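Local coordinates for exodeoxyribonuclease III (Neisseria meningitidis, PDB 2JC4), which probably degrades double-stranded DNA from its 3' ends as a metal-dependent exonuclease, using magnesium or manganese ions, and takes part in DNA repair, at residues A196-F208 with V234-A248. Sequence-based numbering, arbitrary orientation.
With NA (sodium ion), chain D.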
# COMPACT_ATOMS: atom_id res chain seq x y z
N ALA A 196 8.40 17.13 0.62
CA ALA A 196 7.13 16.50 1.05
C ALA A 196 6.47 15.78 -0.13
O ALA A 196 6.27 16.37 -1.20
CB ALA A 196 6.17 17.55 1.59
N PHE A 197 6.13 14.51 0.08
CA PHE A 197 5.32 13.71 -0.82
C PHE A 197 4.24 12.99 -0.05
O PHE A 197 4.20 11.75 -0.00
CB PHE A 197 6.18 12.73 -1.62
CG PHE A 197 7.10 13.42 -2.60
CD1 PHE A 197 8.34 13.91 -2.17
CD2 PHE A 197 6.71 13.60 -3.93
CE1 PHE A 197 9.21 14.56 -3.07
CE2 PHE A 197 7.55 14.26 -4.84
CZ PHE A 197 8.80 14.74 -4.42
N TYR A 198 3.33 13.76 0.57
CA TYR A 198 2.27 13.12 1.37
C TYR A 198 1.28 12.30 0.53
O TYR A 198 0.94 12.66 -0.61
CB TYR A 198 1.48 14.17 2.14
CG TYR A 198 2.35 15.11 2.95
CD1 TYR A 198 3.43 14.65 3.71
CD2 TYR A 198 2.05 16.46 2.99
CE1 TYR A 198 4.19 15.53 4.50
CE2 TYR A 198 2.83 17.35 3.76
CZ TYR A 198 3.89 16.86 4.49
OH TYR A 198 4.64 17.74 5.24
N THR A 199 0.80 11.19 1.10
CA THR A 199 -0.11 10.29 0.38
C THR A 199 -1.47 10.17 1.06
O THR A 199 -2.39 9.62 0.47
CB THR A 199 0.49 8.88 0.28
OG1 THR A 199 0.62 8.35 1.59
CG2 THR A 199 1.92 8.91 -0.38
N TRP A 200 -1.56 10.62 2.33
CA TRP A 200 -2.80 10.62 3.08
C TRP A 200 -3.04 12.01 3.62
O TRP A 200 -2.10 12.65 4.09
CB TRP A 200 -2.74 9.64 4.26
CG TRP A 200 -3.93 9.77 5.15
CD1 TRP A 200 -5.20 9.31 4.91
CD2 TRP A 200 -3.97 10.42 6.42
NE1 TRP A 200 -6.02 9.65 5.96
CE2 TRP A 200 -5.29 10.33 6.90
CE3 TRP A 200 -3.00 11.09 7.20
CZ2 TRP A 200 -5.69 10.86 8.14
CZ3 TRP A 200 -3.39 11.62 8.44
CH2 TRP A 200 -4.74 11.50 8.90
N PHE A 201 -4.28 12.50 3.49
CA PHE A 201 -4.67 13.79 4.04
C PHE A 201 -6.02 13.57 4.74
O PHE A 201 -6.98 13.08 4.14
CB PHE A 201 -4.84 14.83 2.91
CG PHE A 201 -3.63 14.98 2.00
CD1 PHE A 201 -3.38 14.04 0.96
CD2 PHE A 201 -2.77 16.08 2.16
CE1 PHE A 201 -2.27 14.19 0.12
CE2 PHE A 201 -1.64 16.24 1.30
CZ PHE A 201 -1.41 15.31 0.29
N ASP A 202 -6.09 13.92 6.03
CA ASP A 202 -7.31 13.73 6.78
C ASP A 202 -8.47 14.49 6.10
O ASP A 202 -8.31 15.66 5.68
CB ASP A 202 -7.08 14.22 8.23
CG ASP A 202 -8.08 13.64 9.23
OD1 ASP A 202 -9.27 13.50 8.92
OD2 ASP A 202 -7.65 13.33 10.36
N TYR A 203 -9.61 13.83 5.97
CA TYR A 203 -10.83 14.53 5.57
C TYR A 203 -11.16 15.66 6.55
O TYR A 203 -11.66 16.73 6.14
CB TYR A 203 -12.02 13.58 5.54
CG TYR A 203 -12.06 12.46 4.51
CD1 TYR A 203 -11.82 12.69 3.14
CD2 TYR A 203 -12.44 11.17 4.91
CE1 TYR A 203 -11.92 11.65 2.20
CE2 TYR A 203 -12.55 10.12 3.98
CZ TYR A 203 -12.29 10.38 2.63
OH TYR A 203 -12.41 9.33 1.77
N ARG A 204 -10.92 15.45 7.85
CA ARG A 204 -11.31 16.49 8.82
C ARG A 204 -10.41 17.71 8.70
O ARG A 204 -9.18 17.60 8.74
CB ARG A 204 -11.27 15.98 10.27
CG ARG A 204 -11.68 17.06 11.29
CD ARG A 204 -11.56 16.55 12.74
NE ARG A 204 -11.84 17.60 13.72
CZ ARG A 204 -13.05 18.11 13.95
NH1 ARG A 204 -14.12 17.68 13.28
NH2 ARG A 204 -13.20 19.07 14.86
N GLY A 205 -11.02 18.89 8.57
CA GLY A 205 -10.25 20.13 8.55
C GLY A 205 -9.74 20.50 7.17
O GLY A 205 -8.90 21.38 7.05
N ALA A 206 -10.26 19.85 6.14
CA ALA A 206 -9.87 20.11 4.75
C ALA A 206 -8.35 20.01 4.57
O ALA A 206 -7.77 20.87 3.93
CB ALA A 206 -10.35 21.52 4.35
N MET A 207 -7.71 18.99 5.13
CA MET A 207 -6.25 18.95 5.15
C MET A 207 -5.64 18.84 3.74
O MET A 207 -4.55 19.38 3.47
CB MET A 207 -5.77 17.78 6.04
CG MET A 207 -6.21 17.90 7.48
SD MET A 207 -5.66 19.42 8.26
CE MET A 207 -4.06 19.04 8.90
N PHE A 208 -6.33 18.14 2.84
CA PHE A 208 -5.82 18.05 1.45
C PHE A 208 -5.73 19.45 0.84
O PHE A 208 -4.71 19.82 0.26
CB PHE A 208 -6.70 17.18 0.53
CG PHE A 208 -6.23 17.19 -0.92
CD1 PHE A 208 -5.02 16.57 -1.28
CD2 PHE A 208 -6.99 17.81 -1.91
CE1 PHE A 208 -4.57 16.58 -2.62
CE2 PHE A 208 -6.54 17.85 -3.24
CZ PHE A 208 -5.32 17.22 -3.59
N VAL A 234 3.04 10.57 -6.69
CA VAL A 234 1.79 10.50 -5.92
C VAL A 234 0.72 11.12 -6.83
O VAL A 234 0.89 12.25 -7.32
CB VAL A 234 1.91 11.21 -4.53
CG1 VAL A 234 0.58 11.11 -3.71
CG2 VAL A 234 3.09 10.63 -3.71
N ASP A 235 -0.36 10.38 -7.07
CA ASP A 235 -1.44 10.81 -7.95
C ASP A 235 -2.41 11.72 -7.23
O ASP A 235 -3.49 11.32 -6.80
CB ASP A 235 -2.17 9.57 -8.52
CG ASP A 235 -3.33 9.92 -9.45
OD1 ASP A 235 -3.54 11.10 -9.82
OD2 ASP A 235 -4.06 8.99 -9.82
N LEU A 236 -2.04 12.99 -7.15
CA LEU A 236 -2.91 13.99 -6.51
C LEU A 236 -4.12 14.44 -7.34
O LEU A 236 -5.05 15.07 -6.80
CB LEU A 236 -2.07 15.19 -6.09
CG LEU A 236 -1.01 14.88 -5.03
CD1 LEU A 236 -0.37 16.17 -4.58
CD2 LEU A 236 -1.55 14.14 -3.78
N GLU A 237 -4.09 14.18 -8.65
CA GLU A 237 -5.29 14.43 -9.48
C GLU A 237 -6.46 13.61 -8.95
O GLU A 237 -7.57 14.12 -8.76
CB GLU A 237 -5.03 14.07 -10.96
CG GLU A 237 -3.95 14.93 -11.57
CD GLU A 237 -3.62 14.55 -13.00
OE1 GLU A 237 -4.56 14.17 -13.75
OE2 GLU A 237 -2.42 14.64 -13.34
N THR A 238 -6.20 12.34 -8.67
CA THR A 238 -7.21 11.42 -8.17
C THR A 238 -7.64 11.86 -6.77
O THR A 238 -8.82 11.80 -6.45
CB THR A 238 -6.69 9.97 -8.17
OG1 THR A 238 -6.49 9.56 -9.53
CG2 THR A 238 -7.71 9.00 -7.55
N ARG A 239 -6.68 12.29 -5.94
CA ARG A 239 -7.00 12.81 -4.58
C ARG A 239 -7.81 14.13 -4.62
O ARG A 239 -8.53 14.46 -3.67
CB ARG A 239 -5.68 12.97 -3.79
CG ARG A 239 -5.81 13.35 -2.29
CD ARG A 239 -6.73 12.40 -1.57
NE ARG A 239 -6.97 12.79 -0.18
CZ ARG A 239 -7.91 13.65 0.22
NH1 ARG A 239 -8.66 14.32 -0.68
NH2 ARG A 239 -8.06 13.87 1.53
N ALA A 240 -7.71 14.88 -5.73
CA ALA A 240 -8.42 16.15 -5.91
C ALA A 240 -9.83 15.99 -6.44
O ALA A 240 -10.56 16.98 -6.59
CB ALA A 240 -7.63 17.12 -6.85
N LEU A 241 -10.26 14.76 -6.72
CA LEU A 241 -11.62 14.52 -7.26
C LEU A 241 -12.70 14.74 -6.22
O LEU A 241 -12.42 14.77 -5.01
CB LEU A 241 -11.75 13.10 -7.79
CG LEU A 241 -10.80 12.70 -8.92
CD1 LEU A 241 -10.90 11.18 -9.19
CD2 LEU A 241 -11.02 13.55 -10.24
N GLU A 242 -13.94 14.92 -6.67
CA GLU A 242 -15.10 14.99 -5.76
C GLU A 242 -15.23 13.62 -5.10
O GLU A 242 -14.92 12.60 -5.73
CB GLU A 242 -16.39 15.34 -6.54
N ARG A 243 -15.65 13.62 -3.83
CA ARG A 243 -15.76 12.41 -3.04
C ARG A 243 -14.50 11.51 -3.16
O ARG A 243 -14.60 10.37 -3.61
CB ARG A 243 -17.02 11.62 -3.45
N PRO A 244 -13.31 12.04 -2.79
CA PRO A 244 -12.09 11.26 -2.97
C PRO A 244 -11.87 10.25 -1.83
O PRO A 244 -12.46 10.38 -0.75
CB PRO A 244 -11.00 12.34 -2.95
CG PRO A 244 -11.53 13.34 -2.00
CD PRO A 244 -13.03 13.36 -2.20
N SER A 245 -11.00 9.26 -2.05
CA SER A 245 -10.42 8.55 -0.92
C SER A 245 -9.55 9.56 -0.13
O SER A 245 -9.03 10.54 -0.71
CB SER A 245 -9.60 7.37 -1.39
OG SER A 245 -8.90 6.82 -0.29
N ASP A 246 -9.37 9.33 1.18
CA ASP A 246 -8.42 10.15 1.94
C ASP A 246 -6.95 9.86 1.54
O ASP A 246 -6.09 10.69 1.76
CB ASP A 246 -8.66 10.07 3.47
CG ASP A 246 -8.69 8.62 4.00
OD1 ASP A 246 -8.73 7.66 3.21
OD2 ASP A 246 -8.69 8.47 5.24
N HIS A 247 -6.69 8.71 0.95
CA HIS A 247 -5.32 8.41 0.42
C HIS A 247 -5.30 8.64 -1.08
O HIS A 247 -6.28 8.38 -1.77
CB HIS A 247 -4.93 6.94 0.64
CG HIS A 247 -4.80 6.52 2.08
ND1 HIS A 247 -3.59 6.18 2.65
CD2 HIS A 247 -5.74 6.32 3.04
CE1 HIS A 247 -3.78 5.84 3.91
NE2 HIS A 247 -5.07 5.91 4.18
N ALA A 248 -4.13 9.06 -1.59
CA ALA A 248 -3.87 9.20 -3.01
C ALA A 248 -3.18 7.94 -3.52
O ALA A 248 -2.40 7.32 -2.77
CB ALA A 248 -2.93 10.42 -3.25
NA NA D . 2.08 13.92 -8.30
O HOH W 1 -8.58 16.33 3.14
O HOH W 2 -9.30 10.83 6.76
O HOH W 3 4.10 13.23 -6.98
O HOH W 4 -0.17 14.47 -9.20
O HOH W 5 2.11 16.00 -7.17
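T199 O accepts from A248 N (2.8 Å) and F201 N donates to D246 O (3.1 Å), two nearly straight backbone bonds that form a single beta bridge between W200 and H247. Side chains add three more hydrogen bonds. R239 NH2 gives to F201 O at 2.9 Å; the oxygen lies in the guanidinium plane, but the nitrogen sits above the carbonyl plane, and water 1 takes a second bond from NH2. Y203 OH donates to P244 O (2.7 Å) on a lone pair, while W200 NE1 makes a weak bond to D246 OD2, with ring and carboxylate planes 76° apart. The D246-H247 end lies at the active site of an exonuclease III-like fold of the DNase I-like clan: D246 is a magnesium ligand in this protein, though no ion is bound to it here, H247 ND1, of the predicted proton acceptor, hydrogen-bonds D217 OD2, and Y203 OH bonds N9 ND2 of the metal site. Among the aromatic contacts, D246 CB sits over the centre of the Y203 ring, 3.8 Å from the centroid, and W200 CB lies over the H247 face. F208 and R239 slide past each other in opposite directions: R239 CG packs over the F208 ring, 3.5 Å from F208 CD1, and the guanidinium over F208 CB. L236 CD2 touches both F201 CE1 (4.0 Å) and F208 CE1.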